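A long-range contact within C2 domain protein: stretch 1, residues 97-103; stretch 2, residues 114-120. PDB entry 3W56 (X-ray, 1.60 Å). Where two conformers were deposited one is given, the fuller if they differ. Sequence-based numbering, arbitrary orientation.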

# COMPACT_ATOMS: atom_id res chain seq x y z
N ASP A 97 -4.08 10.13 9.90
CA ASP A 97 -3.40 9.35 10.94
C ASP A 97 -2.68 8.18 10.28
O ASP A 97 -3.27 7.42 9.50
CB ASP A 97 -4.41 8.87 11.98
CG ASP A 97 -3.77 8.11 13.12
OD1 ASP A 97 -2.53 8.25 13.35
OD2 ASP A 97 -4.52 7.37 13.79
N LEU A 98 -1.37 8.11 10.49
CA LEU A 98 -0.60 7.00 9.92
C LEU A 98 -0.95 5.71 10.66
O LEU A 98 -0.81 5.64 11.90
CB LEU A 98 0.90 7.31 9.94
CG LEU A 98 1.88 6.16 9.68
CD1 LEU A 98 1.64 5.62 8.26
CD2 LEU A 98 3.30 6.62 9.88
N LEU A 99 -1.40 4.67 9.94
CA LEU A 99 -1.84 3.46 10.64
C LEU A 99 -0.77 2.39 10.64
O LEU A 99 -0.69 1.54 11.55
CB LEU A 99 -3.12 2.93 9.97
CG LEU A 99 -4.30 3.89 10.11
CD1 LEU A 99 -5.60 3.23 9.58
CD2 LEU A 99 -4.44 4.36 11.56
N GLY A 100 0.12 2.45 9.65
CA GLY A 100 1.20 1.48 9.63
C GLY A 100 2.05 1.70 8.42
O GLY A 100 1.60 2.32 7.44
N VAL A 101 3.30 1.29 8.52
CA VAL A 101 4.22 1.40 7.37
C VAL A 101 4.87 0.05 7.05
O VAL A 101 5.27 -0.70 7.96
CB VAL A 101 5.30 2.46 7.62
CG1 VAL A 101 6.46 2.36 6.61
CG2 VAL A 101 4.69 3.82 7.54
N CYS A 102 4.96 -0.29 5.78
CA CYS A 102 5.80 -1.42 5.43
C CYS A 102 6.76 -1.14 4.31
O CYS A 102 6.47 -0.39 3.33
CB CYS A 102 5.00 -2.69 5.19
SG CYS A 102 4.15 -3.08 6.70
N GLN A 103 7.92 -1.73 4.49
CA GLN A 103 9.05 -1.57 3.61
C GLN A 103 9.56 -2.93 3.20
O GLN A 103 9.72 -3.85 4.03
CB GLN A 103 10.14 -0.83 4.35
CG GLN A 103 9.80 0.62 4.61
CD GLN A 103 11.04 1.43 4.99
OE1 GLN A 103 11.39 2.39 4.32
NE2 GLN A 103 11.70 1.02 6.08
N ASP A 114 2.06 -9.68 3.24
CA ASP A 114 1.28 -9.09 4.31
C ASP A 114 2.06 -7.98 4.96
O ASP A 114 3.30 -8.07 5.16
CB ASP A 114 1.01 -10.13 5.40
CG ASP A 114 0.37 -11.39 4.85
OD1 ASP A 114 0.74 -12.49 5.30
OD2 ASP A 114 -0.52 -11.33 3.96
N CYS A 115 1.33 -6.93 5.31
CA CYS A 115 1.92 -5.82 6.03
C CYS A 115 1.14 -5.56 7.35
O CYS A 115 -0.05 -5.20 7.36
CB CYS A 115 1.96 -4.62 5.10
SG CYS A 115 2.29 -3.18 6.01
N TYR A 116 1.79 -5.74 8.52
CA TYR A 116 1.04 -5.57 9.72
C TYR A 116 1.02 -4.12 10.18
O TYR A 116 2.06 -3.44 10.22
CB TYR A 116 1.69 -6.48 10.81
CG TYR A 116 1.84 -7.90 10.29
CD1 TYR A 116 0.74 -8.77 10.26
CD2 TYR A 116 3.05 -8.38 9.74
CE1 TYR A 116 0.81 -10.04 9.69
CE2 TYR A 116 3.15 -9.69 9.16
CZ TYR A 116 2.01 -10.49 9.17
OH TYR A 116 1.97 -11.74 8.68
N LEU A 117 -0.16 -3.67 10.49
CA LEU A 117 -0.32 -2.27 10.86
C LEU A 117 -0.18 -2.20 12.38
O LEU A 117 -0.76 -3.03 13.10
CB LEU A 117 -1.67 -1.77 10.35
CG LEU A 117 -1.84 -2.00 8.83
CD1 LEU A 117 -3.25 -1.58 8.38
CD2 LEU A 117 -0.68 -1.27 7.98
N LYS A 118 0.67 -1.30 12.87
CA LYS A 118 0.93 -1.24 14.31
C LYS A 118 -0.40 -1.03 15.03
O LYS A 118 -0.61 -1.55 16.13
CB LYS A 118 1.94 -0.13 14.70
CG LYS A 118 1.92 0.24 16.21
CD LYS A 118 2.55 -0.86 17.12
CE LYS A 118 1.82 -0.95 18.48
NZ LYS A 118 2.65 -1.66 19.57
N GLU A 119 -1.28 -0.25 14.41
CA GLU A 119 -2.43 0.25 15.15
C GLU A 119 -3.49 -0.84 15.09
O GLU A 119 -4.60 -0.68 15.60
CB GLU A 119 -2.92 1.63 14.62
CG GLU A 119 -2.02 2.86 14.99
CD GLU A 119 -1.59 2.93 16.49
OE1 GLU A 119 -2.46 2.80 17.38
OE2 GLU A 119 -0.38 3.12 16.77
N GLY A 120 -3.10 -1.96 14.49
CA GLY A 120 -3.96 -3.11 14.30
C GLY A 120 -4.43 -3.23 12.84
O GLY A 120 -4.67 -2.22 12.13
O HOH W 1 5.02 -3.17 9.52
O HOH W 2 3.27 -0.33 11.52

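What holds the two backbones together? Strand 97-103 and strand 114-116 run roughly antiparallel, at 134°, but their axes come no closer than 6.8 Å, and a direct backbone hydrogen bond across the contact, from Glu119 N to Leu99 O at 3.4 Å, is weak. Two waters bridge the main chains. Water 1 donates to Val101 O (2.9 Å) and to Tyr116 O (3.1 Å); water 2 accepts from Lys118 N (3.1 Å) and, weakly, from Val101 N (3.4 Å).

How do the cysteines bridge this gap? Cys102 and Cys115 both direct their CA-to-CB bonds toward the opposite stretch, and a disulfide joins Cys102 SG to Cys115 SG at 2.0 Å. The side chains differ in rotamer, m at Cys102 (-61°) and t at Cys115 (166°), and these bring the two sulfurs together while the CA atoms remain 5.9 Å apart. The chi3 of 74° is somewhat short of the 90° or so that disulfides favour.

Why does glycine suit position 100? Leu117, with chi1 m and chi2 t, places its CD2 3.7 Å from Gly100 CA. An ideal CB on Gly100 would point toward the other stretch and lie 2.5 Å from Leu117 CD2, a clash. The bare CA lets the backbones approach, with Gly100 CA and Leu117 CA 4.2 Å apart.

How does the turn meet Leu99? A type I turn from Leu117 to Gly120, closed by Gly120 N to Leu117 O at 2.9 Å, presents Glu119 N to Leu99 O. Leu99, also m and t, sets its CD2 4.4 Å from Glu119 CB, an aliphatic contact. Glu119 starts toward the strand, but its m, m conformation leads the carboxylate away. Lys118 starts sideways, and its end also leads away.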